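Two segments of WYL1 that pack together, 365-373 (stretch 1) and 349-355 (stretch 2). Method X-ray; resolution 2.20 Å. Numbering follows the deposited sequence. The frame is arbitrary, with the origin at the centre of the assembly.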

# COMPACT_ATOMS: atom_id res chain seq x y z
N VAL B 365 -6.68 -5.88 30.01
CA VAL B 365 -7.96 -6.51 30.45
C VAL B 365 -8.99 -5.40 30.56
O VAL B 365 -8.83 -4.56 31.44
CB VAL B 365 -7.79 -7.24 31.78
CG1 VAL B 365 -9.07 -7.94 32.17
CG2 VAL B 365 -6.63 -8.23 31.76
N ILE B 366 -10.01 -5.41 29.71
CA ILE B 366 -11.09 -4.39 29.77
C ILE B 366 -12.06 -4.78 30.89
O ILE B 366 -12.76 -5.80 30.75
CB ILE B 366 -11.82 -4.22 28.43
CG1 ILE B 366 -10.85 -4.08 27.27
CG2 ILE B 366 -12.81 -3.07 28.54
CD1 ILE B 366 -11.54 -3.96 25.91
N LEU B 367 -12.07 -3.98 31.96
CA LEU B 367 -12.84 -4.23 33.21
C LEU B 367 -14.23 -3.62 33.09
O LEU B 367 -15.13 -4.14 33.73
CB LEU B 367 -12.07 -3.67 34.41
CG LEU B 367 -10.69 -4.31 34.57
CD1 LEU B 367 -9.91 -3.73 35.72
CD2 LEU B 367 -10.83 -5.82 34.72
N SER B 368 -14.39 -2.55 32.32
CA SER B 368 -15.70 -1.87 32.13
C SER B 368 -15.64 -1.04 30.86
O SER B 368 -14.57 -0.72 30.38
CB SER B 368 -16.08 -1.03 33.33
OG SER B 368 -15.19 0.03 33.45
N PRO B 369 -16.79 -0.73 30.23
CA PRO B 369 -18.10 -1.04 30.78
C PRO B 369 -18.43 -2.56 30.77
O PRO B 369 -17.69 -3.32 30.18
CB PRO B 369 -18.99 -0.19 29.85
CG PRO B 369 -18.30 -0.31 28.52
CD PRO B 369 -16.85 -0.10 28.90
N SER B 370 -19.54 -2.97 31.38
CA SER B 370 -19.87 -4.39 31.63
C SER B 370 -19.96 -5.15 30.28
O SER B 370 -19.50 -6.24 30.19
CB SER B 370 -21.14 -4.51 32.48
OG SER B 370 -22.25 -3.95 31.79
N ASP B 371 -20.57 -4.55 29.27
CA ASP B 371 -20.60 -4.99 27.86
C ASP B 371 -19.26 -5.48 27.33
O ASP B 371 -19.18 -6.61 26.73
CB ASP B 371 -20.84 -3.77 26.99
CG ASP B 371 -22.30 -3.60 26.76
OD1 ASP B 371 -23.00 -4.52 27.20
OD2 ASP B 371 -22.67 -2.60 26.15
N SER B 372 -18.26 -4.60 27.41
CA SER B 372 -16.88 -4.86 26.94
C SER B 372 -16.28 -6.00 27.77
O SER B 372 -15.76 -6.96 27.20
CB SER B 372 -16.08 -3.59 27.02
OG SER B 372 -16.69 -2.57 26.24
N PHE B 373 -16.42 -5.95 29.08
CA PHE B 373 -15.93 -7.05 29.94
C PHE B 373 -16.54 -8.39 29.49
O PHE B 373 -15.78 -9.35 29.28
CB PHE B 373 -16.26 -6.81 31.40
CG PHE B 373 -15.78 -7.96 32.24
CD1 PHE B 373 -14.44 -8.07 32.52
CD2 PHE B 373 -16.66 -8.90 32.73
CE1 PHE B 373 -13.97 -9.12 33.28
CE2 PHE B 373 -16.18 -9.96 33.48
CZ PHE B 373 -14.84 -10.07 33.74
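Stretch 2, residues 349-355: PPIQVKY

What shape does stretch 2 take as it comes up to stretch 1? Pro 349 occupies the N-cap position, and from Pro 350 onward the chain is helical, running through Tyr 355 and continuing beyond it. The first turn closes on the cap residue, with Gln 352 N bonded to Pro 349 O at 3.0 Å and Val 353 N to the same Pro 349 O at 3.3 Å. The next bonds follow the regular helical step, Lys 354 N to Pro 350 O and Tyr 355 N to Ile 351 O, both at 3.0 Å. Stretch 1 is more varied: the last residues of a strand, Val 365 to Ser 368, a cis peptide bond leading into Pro 369 at the N-cap, and then a helix that starts at Ser 370. The helix of stretch 2 meets both the strand and the start of the second helix, and the two backbones come closest, CA to CA, at Ser 372 and Lys 354, 6.3 Å apart. As stretch 2 advances from Pro 350 to Lys 354, the contact moves from Pro 369 back to Ile 366, the helix running roughly antiparallel to the strand from Ile 366 to Ser 368.

Where does the contact begin along stretch 2? Pro 349 stays out of reach, so the first residue to touch is Pro 350, whose CA-to-CB bond points toward stretch 1. CB of Pro 350 lies 4.2 Å from CG of Pro 369, an apolar contact between two compact rings. Pro 350 also approaches the neighbouring helix: its CB is 4.4 Å from OG of Ser 372, and its carbonyl O is 4.3 Å from that same OG. The latter distance is too long for a hydrogen bond, and this carbonyl already accepts the amide of Lys 354. Ile 351 and Gln 352 then make no contact, the CA-to-CB bond of Ile 351 pointing away and Gln 352 lying out of reach as the helix turns.

What does the next turn of the helix bring to the strand? Val 353 and Lys 354 bring the chain back to stretch 1, three and four residues after Pro 350, as expected for one face of a helix. Ile 366 reaches them from the strand with its chi1 in m and chi2 in t, ending in CD1. CD1 of Ile 366 sits 3.9 Å from O of Val 353 and 4.4 Å from CG1 of Val 353, and it comes still nearer to Lys 354, 3.6 Å from CA. Much of this packing is thus a methyl group laid against helix backbone.

How does a lysine take part in a contact without hydrogen bonds? The CA-to-CB bond of Lys 354 points sideways and the end of its side chain leads away, so the part that touches is near the backbone. CG of Lys 354 lies 4.1 Å from OG of Ser 372 and 4.4 Å from CD1 of Ile 366, while NZ is hydrogen-bonded to a residue just outside the stretches. The CA-to-CB bond of Tyr 355 points away, and the walk ends without touching. No hydrogen bond joins the two stretches; they bury 226 Å² in all, through van der Waals packing.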

# COMPACT_ATOMS: atom_id res chain seq x y z
N PRO B 349 -14.46 6.21 22.48
CA PRO B 349 -15.67 5.40 22.50
C PRO B 349 -15.38 3.95 22.90
O PRO B 349 -14.37 3.37 22.52
CB PRO B 349 -16.18 5.51 21.06
CG PRO B 349 -15.66 6.86 20.60
CD PRO B 349 -14.30 7.01 21.26
N PRO B 350 -16.22 3.35 23.78
CA PRO B 350 -15.99 1.98 24.25
C PRO B 350 -15.72 0.97 23.13
O PRO B 350 -14.95 0.01 23.32
CB PRO B 350 -17.31 1.64 24.97
CG PRO B 350 -17.89 2.97 25.41
CD PRO B 350 -17.39 4.00 24.41
N ILE B 351 -16.37 1.13 21.98
CA ILE B 351 -16.22 0.18 20.84
C ILE B 351 -14.76 0.20 20.33
O ILE B 351 -14.24 -0.92 20.03
CB ILE B 351 -17.23 0.43 19.71
CG1 ILE B 351 -17.10 -0.67 18.66
CG2 ILE B 351 -17.05 1.80 19.10
CD1 ILE B 351 -18.21 -0.70 17.66
N GLN B 352 -14.11 1.38 20.31
CA GLN B 352 -12.72 1.53 19.83
C GLN B 352 -11.78 0.92 20.86
O GLN B 352 -10.81 0.25 20.46
CB GLN B 352 -12.37 2.99 19.58
CG GLN B 352 -10.95 3.21 19.10
CD GLN B 352 -10.69 4.70 18.94
OE1 GLN B 352 -11.62 5.51 18.99
NE2 GLN B 352 -9.43 5.06 18.79
N VAL B 353 -12.05 1.11 22.15
CA VAL B 353 -11.24 0.47 23.23
C VAL B 353 -11.26 -1.06 23.02
O VAL B 353 -10.18 -1.68 23.04
CB VAL B 353 -11.76 0.86 24.63
CG1 VAL B 353 -10.86 0.34 25.74
CG2 VAL B 353 -11.88 2.36 24.75
N LYS B 354 -12.44 -1.62 22.83
CA LYS B 354 -12.67 -3.07 22.61
C LYS B 354 -11.88 -3.55 21.37
O LYS B 354 -11.15 -4.56 21.45
CB LYS B 354 -14.17 -3.24 22.36
CG LYS B 354 -14.89 -4.38 23.02
CD LYS B 354 -15.89 -5.04 22.10
CE LYS B 354 -17.03 -4.15 21.68
NZ LYS B 354 -17.60 -4.60 20.39
N TYR B 355 -12.00 -2.84 20.24
CA TYR B 355 -11.29 -3.20 18.99
C TYR B 355 -9.77 -3.07 19.21
O TYR B 355 -9.02 -3.76 18.53
CB TYR B 355 -11.70 -2.38 17.76
CG TYR B 355 -13.11 -2.59 17.26
CD1 TYR B 355 -13.84 -3.71 17.60
CD2 TYR B 355 -13.68 -1.69 16.39
CE1 TYR B 355 -15.12 -3.92 17.10
CE2 TYR B 355 -14.95 -1.86 15.89
CZ TYR B 355 -15.68 -2.98 16.24
OH TYR B 355 -16.92 -3.18 15.73